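Long-range contacts in epoxide hydrolase (Aspergillus niger, PDB 3G02), which probably hydrolyses epoxides to vicinal diols as an alpha/beta-hydrolase-fold enzyme, here in a variant made enantioselective by directed evolution: residues A[219-224]-A[355-360]; A[364-369]-A[390-395]; A[185-190]-A[206-211]; A[162-167]-A[314-319]. The protein carries 9 engineered substitutions. All coordinates share one frame; numbering follows the deposited sequence. Where two conformers were deposited one is given.

Contact 1: residues A[219-224]-A[355-360]. Engineered in segment 219-224: Ser220 (natural residue Arg).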
# COMPACT_ATOMS: atom_id res chain seq x y z
N MET A 219 12.90 -4.62 -17.20
CA MET A 219 12.30 -4.38 -18.52
C MET A 219 10.93 -5.03 -18.72
O MET A 219 10.61 -6.04 -18.08
CB MET A 219 13.25 -4.87 -19.62
CG MET A 219 13.29 -6.40 -19.75
SD MET A 219 14.43 -7.00 -21.00
CE MET A 219 13.60 -6.47 -22.50
N SER A 220 10.14 -4.46 -19.62
CA SER A 220 8.94 -5.11 -20.13
C SER A 220 9.25 -5.74 -21.49
O SER A 220 10.40 -5.68 -21.95
CB SER A 220 7.79 -4.10 -20.25
OG SER A 220 8.17 -2.98 -21.02
N ALA A 221 8.25 -6.36 -22.11
CA ALA A 221 8.44 -7.03 -23.41
C ALA A 221 9.02 -6.08 -24.47
O ALA A 221 8.54 -4.96 -24.62
CB ALA A 221 7.12 -7.62 -23.90
N PRO A 222 10.07 -6.53 -25.18
CA PRO A 222 10.68 -5.71 -26.23
C PRO A 222 9.78 -5.59 -27.46
O PRO A 222 9.39 -6.61 -28.04
CB PRO A 222 11.97 -6.46 -26.57
CG PRO A 222 11.71 -7.87 -26.18
CD PRO A 222 10.75 -7.84 -25.04
N PRO A 223 9.44 -4.34 -27.85
CA PRO A 223 8.49 -4.05 -28.93
C PRO A 223 8.82 -4.76 -30.25
O PRO A 223 7.92 -5.30 -30.89
CB PRO A 223 8.61 -2.54 -29.11
CG PRO A 223 9.04 -2.04 -27.77
CD PRO A 223 9.96 -3.10 -27.24
N GLU A 224 10.09 -4.77 -30.63
CA GLU A 224 10.52 -5.36 -31.91
C GLU A 224 10.94 -6.83 -31.78
O GLU A 224 11.71 -7.34 -32.60
CB GLU A 224 11.64 -4.52 -32.53
CG GLU A 224 11.21 -3.11 -32.93
CD GLU A 224 12.35 -2.28 -33.51
OE1 GLU A 224 13.37 -2.10 -32.81
OE2 GLU A 224 12.21 -1.79 -34.65
N ARG A 355 16.90 -14.60 -21.48
CA ARG A 355 18.14 -14.13 -22.10
C ARG A 355 17.91 -13.31 -23.37
O ARG A 355 18.51 -12.24 -23.53
CB ARG A 355 19.07 -15.32 -22.40
CG ARG A 355 20.39 -14.92 -23.04
CD ARG A 355 21.31 -16.11 -23.25
NE ARG A 355 22.58 -15.68 -23.84
CZ ARG A 355 23.71 -16.37 -23.80
NH1 ARG A 355 23.76 -17.55 -23.19
NH2 ARG A 355 24.81 -15.88 -24.36
N SER A 356 17.05 -13.80 -24.26
CA SER A 356 16.81 -13.14 -25.55
C SER A 356 16.17 -11.75 -25.41
O SER A 356 16.26 -10.92 -26.32
CB SER A 356 15.96 -14.03 -26.47
OG SER A 356 14.67 -14.24 -25.92
N TRP A 357 15.51 -11.51 -24.28
CA TRP A 357 14.96 -10.19 -23.99
C TRP A 357 16.03 -9.29 -23.39
O TRP A 357 16.20 -8.15 -23.81
CB TRP A 357 13.78 -10.31 -23.03
CG TRP A 357 12.49 -10.75 -23.66
CD1 TRP A 357 12.33 -11.40 -24.86
CD2 TRP A 357 11.18 -10.62 -23.10
NE1 TRP A 357 10.99 -11.65 -25.09
CE2 TRP A 357 10.27 -11.18 -24.03
CE3 TRP A 357 10.68 -10.06 -21.92
CZ2 TRP A 357 8.89 -11.21 -23.80
CZ3 TRP A 357 9.31 -10.08 -21.69
CH2 TRP A 357 8.43 -10.66 -22.63
N ILE A 358 16.77 -9.82 -22.41
CA ILE A 358 17.86 -9.09 -21.77
C ILE A 358 18.92 -8.66 -22.79
O ILE A 358 19.48 -7.57 -22.71
CB ILE A 358 18.48 -9.92 -20.62
CG1 ILE A 358 17.42 -10.19 -19.54
CG2 ILE A 358 19.70 -9.23 -20.03
CD1 ILE A 358 17.73 -11.36 -18.64
N ALA A 359 19.17 -9.53 -23.78
CA ALA A 359 20.14 -9.27 -24.84
C ALA A 359 19.82 -8.03 -25.68
O ALA A 359 20.72 -7.43 -26.27
CB ALA A 359 20.28 -10.50 -25.73
N THR A 360 18.54 -7.65 -25.74
CA THR A 360 18.13 -6.47 -26.50
C THR A 360 18.47 -5.16 -25.78
O THR A 360 18.34 -4.08 -26.36
CB THR A 360 16.61 -6.46 -26.81
OG1 THR A 360 15.87 -6.22 -25.60
CG2 THR A 360 16.16 -7.78 -27.43
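In this alpha/beta-hydrolase fold, segment 355-360 is a short helical turn on the connection between the last two parallel strands, 340-345 and 362-369. Segment 219-224 is loop, on the way from strand 209-214 to the series of helices that begins with 233-248. Arg355 packs on Leu364 and Phe367 of strand 362-369. Ser356 turns to the neighbouring loop at Pro226 and Leu231. Trp357 carries the contact. With CG anti to its carbonyl carbon and beside its own N (chi1 -79°), the indole reaches across to the loop and offers it one face. Two CH-pi contacts share that face: Pro222 CD sits 3.5 Å from the centroid of the Trp357 five-membered ring, almost straight above it, and Ala221 CA lies 3.9 Å from the centroid of the six-membered ring. Ala221 CB adds a touch near the far end of the indole, 3.5 Å from Trp357 CH2. The indole NE1 donates to Pro226 O just beyond the loop segment, a bond that restrains the ring's rotation. Met219, bent at chi3 (-69°), lays its thioether along the backbone, CE 3.4 Å from Trp357 O. Ile358 leaves the backbone away from the loop and packs on Phe341 and Phe343 of the sheet. Thr360 OG1, in the crowded position between N and the carbonyl carbon (chi1 71°), donates to Trp357 O at 2.7 Å, and Thr360 N bonds to the same carbonyl. That hydroxyl also meets Gln332 NE2, and Thr360 OG1 lies 3.9 Å from Met219 CE and 4.0 Å from Pro222 CB.

Contact 2: residues A[364-369]-A[390-395]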
# COMPACT_ATOMS: atom_id res chain seq x y z
N LEU A 364 25.37 -7.92 -24.24
CA LEU A 364 25.36 -9.07 -23.34
C LEU A 364 26.37 -10.12 -23.77
O LEU A 364 26.11 -10.93 -24.66
CB LEU A 364 23.95 -9.67 -23.24
CG LEU A 364 23.72 -10.80 -22.22
CD1 LEU A 364 23.78 -10.27 -20.79
CD2 LEU A 364 22.40 -11.50 -22.49
N VAL A 365 27.54 -10.09 -23.13
CA VAL A 365 28.65 -10.98 -23.47
C VAL A 365 28.79 -12.13 -22.48
O VAL A 365 29.61 -13.03 -22.66
CB VAL A 365 29.99 -10.20 -23.54
CG1 VAL A 365 29.97 -9.18 -24.68
CG2 VAL A 365 30.30 -9.51 -22.21
N PHE A 366 27.97 -12.09 -21.43
CA PHE A 366 28.07 -13.04 -20.33
C PHE A 366 26.68 -13.30 -19.77
O PHE A 366 25.97 -12.37 -19.40
CB PHE A 366 29.00 -12.46 -19.25
CG PHE A 366 29.18 -13.34 -18.04
CD1 PHE A 366 28.27 -13.29 -16.98
CD2 PHE A 366 30.28 -14.19 -17.94
CE1 PHE A 366 28.45 -14.08 -15.86
CE2 PHE A 366 30.46 -14.99 -16.82
CZ PHE A 366 29.55 -14.93 -15.77
N PHE A 367 26.29 -14.57 -19.74
CA PHE A 367 25.01 -14.98 -19.18
C PHE A 367 25.16 -16.29 -18.43
O PHE A 367 25.79 -17.22 -18.93
CB PHE A 367 23.95 -15.11 -20.28
CG PHE A 367 22.56 -15.39 -19.77
CD1 PHE A 367 21.70 -14.35 -19.46
CD2 PHE A 367 22.12 -16.70 -19.60
CE1 PHE A 367 20.41 -14.60 -18.98
CE2 PHE A 367 20.83 -16.96 -19.12
CZ PHE A 367 19.98 -15.91 -18.82
N ARG A 368 24.59 -16.35 -17.23
CA ARG A 368 24.57 -17.58 -16.45
C ARG A 368 23.18 -17.82 -15.89
O ARG A 368 22.59 -16.93 -15.27
CB ARG A 368 25.58 -17.52 -15.30
CG ARG A 368 27.04 -17.40 -15.71
CD ARG A 368 27.67 -18.74 -16.07
NE ARG A 368 29.10 -18.62 -16.35
CZ ARG A 368 29.63 -18.29 -17.53
NH1 ARG A 368 28.85 -18.03 -18.57
NH2 ARG A 368 30.95 -18.21 -17.66
N ASP A 369 22.67 -19.02 -16.15
CA ASP A 369 21.42 -19.53 -15.57
C ASP A 369 21.71 -20.25 -14.27
O ASP A 369 22.82 -20.76 -14.07
CB ASP A 369 20.76 -20.52 -16.53
CG ASP A 369 19.83 -19.85 -17.53
OD1 ASP A 369 19.04 -18.96 -17.13
OD2 ASP A 369 19.87 -20.23 -18.72
N THR A 390 32.97 -13.07 -10.50
CA THR A 390 34.40 -13.33 -10.70
C THR A 390 34.68 -13.74 -12.14
O THR A 390 35.60 -13.20 -12.77
CB THR A 390 34.92 -14.40 -9.73
OG1 THR A 390 34.71 -13.96 -8.38
CG2 THR A 390 36.41 -14.63 -9.94
N ALA A 391 33.89 -14.67 -12.66
CA ALA A 391 34.03 -15.12 -14.05
C ALA A 391 33.80 -13.97 -15.04
O ALA A 391 34.51 -13.86 -16.05
CB ALA A 391 33.08 -16.27 -14.34
N PHE A 392 32.83 -13.12 -14.74
CA PHE A 392 32.51 -11.97 -15.59
C PHE A 392 33.69 -10.99 -15.67
O PHE A 392 34.07 -10.56 -16.76
CB PHE A 392 31.25 -11.26 -15.09
CG PHE A 392 30.92 -9.98 -15.83
CD1 PHE A 392 30.44 -10.01 -17.13
CD2 PHE A 392 31.10 -8.75 -15.20
CE1 PHE A 392 30.14 -8.83 -17.81
CE2 PHE A 392 30.80 -7.57 -15.87
CZ PHE A 392 30.32 -7.61 -17.17
N VAL A 393 34.27 -10.66 -14.51
CA VAL A 393 35.41 -9.75 -14.44
C VAL A 393 36.60 -10.32 -15.19
O VAL A 393 37.25 -9.62 -15.97
CB VAL A 393 35.80 -9.41 -12.97
CG1 VAL A 393 37.02 -8.50 -12.94
CG2 VAL A 393 34.63 -8.76 -12.23
N GLU A 394 36.88 -11.61 -14.97
CA GLU A 394 37.98 -12.30 -15.65
C GLU A 394 37.83 -12.24 -17.17
O GLU A 394 38.82 -12.08 -17.89
CB GLU A 394 38.09 -13.75 -15.18
CG GLU A 394 38.67 -13.90 -13.78
CD GLU A 394 38.63 -15.32 -13.26
OE1 GLU A 394 38.06 -16.21 -13.94
OE2 GLU A 394 39.16 -15.56 -12.15
N GLN A 395 36.59 -12.35 -17.65
CA GLN A 395 36.30 -12.32 -19.08
C GLN A 395 36.49 -10.93 -19.70
O GLN A 395 37.05 -10.82 -20.79
CB GLN A 395 34.88 -12.83 -19.35
CG GLN A 395 34.51 -12.89 -20.83
CD GLN A 395 33.07 -13.30 -21.08
OE1 GLN A 395 32.36 -12.66 -21.87
NE2 GLN A 395 32.62 -14.36 -20.42
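This is helix-on-sheet packing at the edge of the fold: strand 362-369, at one edge of the sheet, is covered by the C-terminal helix 382-396. The two short segments run nearly antiparallel, at 157°, with axes 9.4 Å apart. Phe366 is the centre of the contact. Its CG is anti to the backbone N (chi1 179°), which lifts the ring up to the helix. Phe392 CB sits squarely over the middle of one face, 3.9 Å from the Phe366 centroid in a CH-pi contact. The Phe392 ring, its CG likewise anti to N, drops beside Phe366 and turns its edge to that face, giving an offset edge-to-face pair with centroids 5.5 Å apart and planes at 68°. Phe366 CB meets the edge of the Phe392 ring, 3.5 Å from Phe392 CD1. Ala391 CB meets the outer end of the ring, 3.8 Å from Phe366 CE2. Arg368 lays a guanidinium face near the same CE2, and its NH1 donates to Phe367 O at 3.2 Å from above the carbonyl plane. Gln395 crosses Val365 obliquely at the exposed end. Strand followed by sheet-covering helix, with the predicted active-site His375 in the connection, is the closing unit of the alpha/beta-hydrolase fold.

Contact 3: residues A[185-190]-A[206-211]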
# COMPACT_ATOMS: atom_id res chain seq x y z
N SER A 185 39.88 5.83 -13.13
CA SER A 185 40.40 5.14 -14.31
C SER A 185 39.54 3.95 -14.75
O SER A 185 39.70 3.45 -15.87
CB SER A 185 41.84 4.68 -14.08
OG SER A 185 41.93 3.75 -13.01
N GLY A 186 38.64 3.50 -13.88
CA GLY A 186 37.72 2.44 -14.25
C GLY A 186 37.22 1.60 -13.10
O GLY A 186 37.98 1.26 -12.19
N TYR A 187 35.94 1.26 -13.14
CA TYR A 187 35.35 0.33 -12.18
C TYR A 187 34.24 -0.48 -12.83
O TYR A 187 33.74 -0.12 -13.90
CB TYR A 187 34.83 1.06 -10.93
CG TYR A 187 33.77 2.11 -11.21
CD1 TYR A 187 32.43 1.75 -11.35
CD2 TYR A 187 34.10 3.45 -11.33
CE1 TYR A 187 31.45 2.70 -11.61
CE2 TYR A 187 33.13 4.42 -11.58
CZ TYR A 187 31.81 4.03 -11.72
OH TYR A 187 30.85 4.98 -11.97
N ILE A 188 33.86 -1.57 -12.17
CA ILE A 188 32.75 -2.41 -12.61
C ILE A 188 31.62 -2.29 -11.59
O ILE A 188 31.86 -2.11 -10.40
CB ILE A 188 33.20 -3.89 -12.76
CG1 ILE A 188 34.27 -4.00 -13.85
CG2 ILE A 188 32.01 -4.80 -13.07
CD1 ILE A 188 34.90 -5.37 -13.96
N ILE A 189 30.39 -2.38 -12.09
CA ILE A 189 29.20 -2.39 -11.23
C ILE A 189 28.54 -3.76 -11.25
O ILE A 189 28.34 -4.34 -12.31
CB ILE A 189 28.16 -1.32 -11.68
CG1 ILE A 189 28.73 0.09 -11.51
CG2 ILE A 189 26.84 -1.47 -10.91
CD1 ILE A 189 29.10 0.47 -10.07
N GLN A 190 28.22 -4.26 -10.05
CA GLN A 190 27.34 -5.41 -9.89
C GLN A 190 26.08 -4.85 -9.26
O GLN A 190 26.15 -4.09 -8.29
CB GLN A 190 27.97 -6.45 -8.96
CG GLN A 190 27.45 -7.88 -9.13
CD GLN A 190 25.99 -8.04 -8.73
OE1 GLN A 190 25.16 -8.50 -9.52
NE2 GLN A 190 25.67 -7.66 -7.50
N PHE A 206 28.25 7.04 -17.66
CA PHE A 206 29.40 7.37 -16.82
C PHE A 206 30.67 6.69 -17.34
O PHE A 206 30.77 5.46 -17.34
CB PHE A 206 29.13 7.03 -15.35
CG PHE A 206 28.08 7.91 -14.71
CD1 PHE A 206 26.72 7.68 -14.94
CD2 PHE A 206 28.45 8.95 -13.87
CE1 PHE A 206 25.76 8.49 -14.34
CE2 PHE A 206 27.49 9.77 -13.27
CZ PHE A 206 26.14 9.53 -13.51
N ASP A 207 31.62 7.50 -17.80
CA ASP A 207 32.81 6.99 -18.49
C ASP A 207 33.68 6.08 -17.63
O ASP A 207 34.28 5.14 -18.15
CB ASP A 207 33.66 8.15 -19.02
CG ASP A 207 33.04 8.82 -20.23
OD1 ASP A 207 33.59 9.84 -20.68
OD2 ASP A 207 32.01 8.33 -20.74
N ALA A 208 33.73 6.35 -16.33
CA ALA A 208 34.53 5.56 -15.40
C ALA A 208 33.96 4.15 -15.19
O ALA A 208 34.69 3.23 -14.84
CB ALA A 208 34.67 6.28 -14.07
N CYS A 209 32.65 3.99 -15.41
CA CYS A 209 32.04 2.67 -15.37
C CYS A 209 32.38 1.92 -16.65
O CYS A 209 31.98 2.34 -17.73
CB CYS A 209 30.53 2.77 -15.20
SG CYS A 209 29.70 1.17 -15.15
N LYS A 210 33.11 0.81 -16.53
CA LYS A 210 33.63 0.10 -17.70
C LYS A 210 32.84 -1.15 -18.08
O LYS A 210 32.89 -1.59 -19.23
CB LYS A 210 35.11 -0.25 -17.51
CG LYS A 210 36.02 0.92 -17.17
CD LYS A 210 36.12 1.93 -18.31
CE LYS A 210 36.98 3.11 -17.91
NZ LYS A 210 37.07 4.14 -18.99
N ALA A 211 32.12 -1.71 -17.12
CA ALA A 211 31.33 -2.92 -17.33
C ALA A 211 30.25 -3.04 -16.26
O ALA A 211 30.39 -2.50 -15.16
CB ALA A 211 32.23 -4.17 -17.32
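The contact joins the two parallel strands of the beta-alpha-beta unit 187-191, 194-205, 209-214, whose strand-to-helix turn bears Asp193, the predicted nucleophile. Three backbone bonds zip the strands together near their beginnings. Tyr187 N donates to Ala208 O at 2.9 Å, somewhat bent (149°), while Lys210 N meets Tyr187 O at 2.9 Å, almost straight (177°) and nearly along the C=O axis. Ile189 N then reaches Ala211 O at 3.1 Å. The buried Ala211 N finds no partner. Strand 187-191 runs on to Gly191, Asp193 and Gly195, a GxDxG pattern consistent with the nucleophile elbow of alpha/beta hydrolases. Tyr187 takes the crowded chi1 position (59°), between N and the carbonyl carbon, so its ring folds back over the turn: one face receives Ala208 O and Cys209 CA, the latter in a CH-pi contact 4.0 Å from the ring centroid. Ala208 CB presses on Tyr187 CE2 at 3.5 Å, and the hydroxyl is fixed by Asp175 of helix 167-180. Cys209 SG lies obliquely to the ring and touches Ile189 CG1 at 3.9 Å. At the exposed rim, Lys210, bent at chi2, runs past Gly186, its CE 3.4 Å from Ser185 O and its NZ hydrogen-bonded to Asp207 O.

Contact 4: residues A[162-167]-A[314-319]. Engineered in segment 314-319: Trp318 (natural residue Thr), Val319 (natural residue Thr). With FMT (formic acid), chain C.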
# COMPACT_ATOMS: atom_id res chain seq x y z
N ASP A 162 15.09 19.49 0.48
CA ASP A 162 14.74 20.71 -0.23
C ASP A 162 14.66 20.58 -1.76
O ASP A 162 14.38 21.56 -2.46
CB ASP A 162 15.70 21.85 0.16
CG ASP A 162 17.15 21.58 -0.26
OD1 ASP A 162 17.53 20.40 -0.42
OD2 ASP A 162 17.91 22.56 -0.41
N LYS A 163 14.91 19.38 -2.27
CA LYS A 163 14.85 19.12 -3.71
C LYS A 163 14.54 17.65 -3.97
O LYS A 163 14.80 16.80 -3.12
CB LYS A 163 16.16 19.52 -4.41
CG LYS A 163 17.41 18.84 -3.86
CD LYS A 163 18.66 19.12 -4.70
CE LYS A 163 18.86 18.05 -5.77
NZ LYS A 163 20.22 18.10 -6.37
N ASP A 164 13.97 17.38 -5.14
CA ASP A 164 13.70 16.03 -5.59
C ASP A 164 15.02 15.29 -5.84
O ASP A 164 16.06 15.92 -6.05
CB ASP A 164 12.83 16.06 -6.86
CG ASP A 164 12.14 14.74 -7.16
OD1 ASP A 164 12.09 13.84 -6.29
OD2 ASP A 164 11.64 14.60 -8.29
N PHE A 165 14.97 13.97 -5.77
CA PHE A 165 16.16 13.13 -5.91
C PHE A 165 15.71 11.85 -6.61
O PHE A 165 14.71 11.25 -6.22
CB PHE A 165 16.72 12.80 -4.53
CG PHE A 165 18.20 12.51 -4.51
CD1 PHE A 165 19.14 13.54 -4.57
CD2 PHE A 165 18.66 11.20 -4.38
CE1 PHE A 165 20.51 13.26 -4.52
CE2 PHE A 165 20.02 10.91 -4.33
CZ PHE A 165 20.95 11.94 -4.40
N GLY A 166 16.42 11.45 -7.66
CA GLY A 166 16.00 10.32 -8.47
C GLY A 166 17.11 9.33 -8.75
O GLY A 166 18.16 9.36 -8.10
N LEU A 167 16.88 8.47 -9.73
CA LEU A 167 17.81 7.39 -10.06
C LEU A 167 19.15 7.90 -10.59
O LEU A 167 20.19 7.37 -10.22
CB LEU A 167 17.16 6.40 -11.03
CG LEU A 167 15.98 5.60 -10.44
CD1 LEU A 167 15.04 5.10 -11.52
CD2 LEU A 167 16.49 4.44 -9.58
N THR A 314 13.07 6.66 -4.89
CA THR A 314 13.33 6.23 -6.26
C THR A 314 12.11 5.62 -6.94
O THR A 314 12.05 5.57 -8.16
CB THR A 314 14.46 5.21 -6.32
OG1 THR A 314 14.19 4.16 -5.39
CG2 THR A 314 15.79 5.86 -5.99
N TYR A 315 11.15 5.14 -6.16
CA TYR A 315 10.02 4.42 -6.74
C TYR A 315 9.21 5.22 -7.75
O TYR A 315 8.75 4.68 -8.74
CB TYR A 315 9.11 3.83 -5.66
CG TYR A 315 9.63 2.53 -5.11
CD1 TYR A 315 10.65 2.51 -4.16
CD2 TYR A 315 9.13 1.31 -5.56
CE1 TYR A 315 11.13 1.31 -3.65
CE2 TYR A 315 9.61 0.11 -5.07
CZ TYR A 315 10.61 0.12 -4.12
OH TYR A 315 11.10 -1.07 -3.61
N ARG A 316 9.04 6.52 -7.50
CA ARG A 316 8.27 7.35 -8.43
C ARG A 316 8.93 7.46 -9.81
O ARG A 316 8.25 7.79 -10.78
CB ARG A 316 7.96 8.72 -7.84
CG ARG A 316 9.16 9.51 -7.36
CD ARG A 316 8.67 10.76 -6.69
NE ARG A 316 9.71 11.52 -6.00
CZ ARG A 316 10.07 11.35 -4.73
NH1 ARG A 316 9.49 10.41 -3.99
NH2 ARG A 316 11.01 12.12 -4.20
N GLU A 317 10.22 7.17 -9.88
CA GLU A 317 10.93 7.07 -11.16
C GLU A 317 11.11 5.62 -11.62
O GLU A 317 11.11 5.34 -12.82
CB GLU A 317 12.30 7.74 -11.09
CG GLU A 317 12.25 9.25 -10.91
CD GLU A 317 13.58 9.92 -11.21
OE1 GLU A 317 14.60 9.21 -11.32
OE2 GLU A 317 13.59 11.16 -11.35
N TRP A 318 11.27 4.70 -10.67
CA TRP A 318 11.60 3.31 -10.99
C TRP A 318 10.40 2.49 -11.49
O TRP A 318 10.56 1.64 -12.38
CB TRP A 318 12.25 2.63 -9.78
CG TRP A 318 12.84 1.26 -10.04
CD1 TRP A 318 13.84 0.94 -10.93
CD2 TRP A 318 12.49 0.04 -9.39
NE1 TRP A 318 14.12 -0.40 -10.87
CE2 TRP A 318 13.30 -0.98 -9.93
CE3 TRP A 318 11.55 -0.30 -8.40
CZ2 TRP A 318 13.21 -2.31 -9.52
CZ3 TRP A 318 11.46 -1.62 -7.99
CH2 TRP A 318 12.29 -2.61 -8.55
N VAL A 319 9.23 2.75 -10.92
CA VAL A 319 8.00 2.06 -11.31
C VAL A 319 7.65 2.26 -12.81
O VAL A 319 7.37 1.28 -13.50
CB VAL A 319 6.82 2.39 -10.35
CG1 VAL A 319 5.49 1.91 -10.90
CG2 VAL A 319 7.07 1.78 -8.97
C FMT C . 11.79 -3.66 -5.17
O1 FMT C . 11.97 -4.72 -5.78
O2 FMT C . 10.66 -3.23 -4.93
O HOH W 1 11.32 11.99 -9.02
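Packing is densest where Leu167, the first residue of helix 167-180, meets the helical turn 315-318. Its two methyls lie side by side against one flank of that turn: Leu167 CD2 rests on Thr314 CB at 3.9 Å, and CD1 lies 3.8 Å from Glu317 CB, next to the backbone of the engineered Trp318. Glu317 slides past in the opposite direction, and its OE1 accepts Leu167 N at 2.9 Å, from above the carboxylate plane. Gly166, the N-cap residue, lets this oxygen approach its CA to 3.4 Å; the negative charge beside the helix start probably suits the helix dipole. The other side, looser and polar, holds water and borders the second subunit. Asp164 and Arg316 meet tip to tip in a salt bridge, planes 19° apart, where OD1 takes Arg316 NH2 at 2.9 Å in the guanidinium plane and NE only weakly. A water lies 2.7 Å from Asp164 OD2, weakly linked to Glu317 OE2. Arg316 NH1 forms a second salt bridge, with Glu47 of the second subunit, and the guanidinium a cation-pi contact with Phe55 of that subunit. Facing inward, Tyr315, a predicted proton donor, gives a 2.6 Å bond from OH to O2 of a bound formic acid, probably from the crystallisation liquor and also held by Tyr252. The turn packs against both helix 194-205, where Ile194 meets Thr314, Tyr315 and Trp318, and helix 251-258, at Tyr315, Arg316 and Val319.

How the contacts relate
Contacts 3 and 4 are buried, while contacts 1 and 2 lie partly at the surface. Contacts 2 and 3 belong to the same sheet and meet directly: Phe392 packs on Ala211 and Val393 on Ile188, so helix 382-396 spans from the edge strand to the central ones. Contact 1 touches contact 2 through Arg355 and Phe367, on elements consecutive in the chain. Contact 4 touches none of the others, though its long loop encloses contact 3 in sequence. Chemistry follows place: backbone hydrogen bonds within the sheet, aromatic and CH-pi packing where helical segments cover strand or loop, and charged pairs, water and a neighbouring subunit on the outer flank of contact 4, whose inner flank faces the predicted active site.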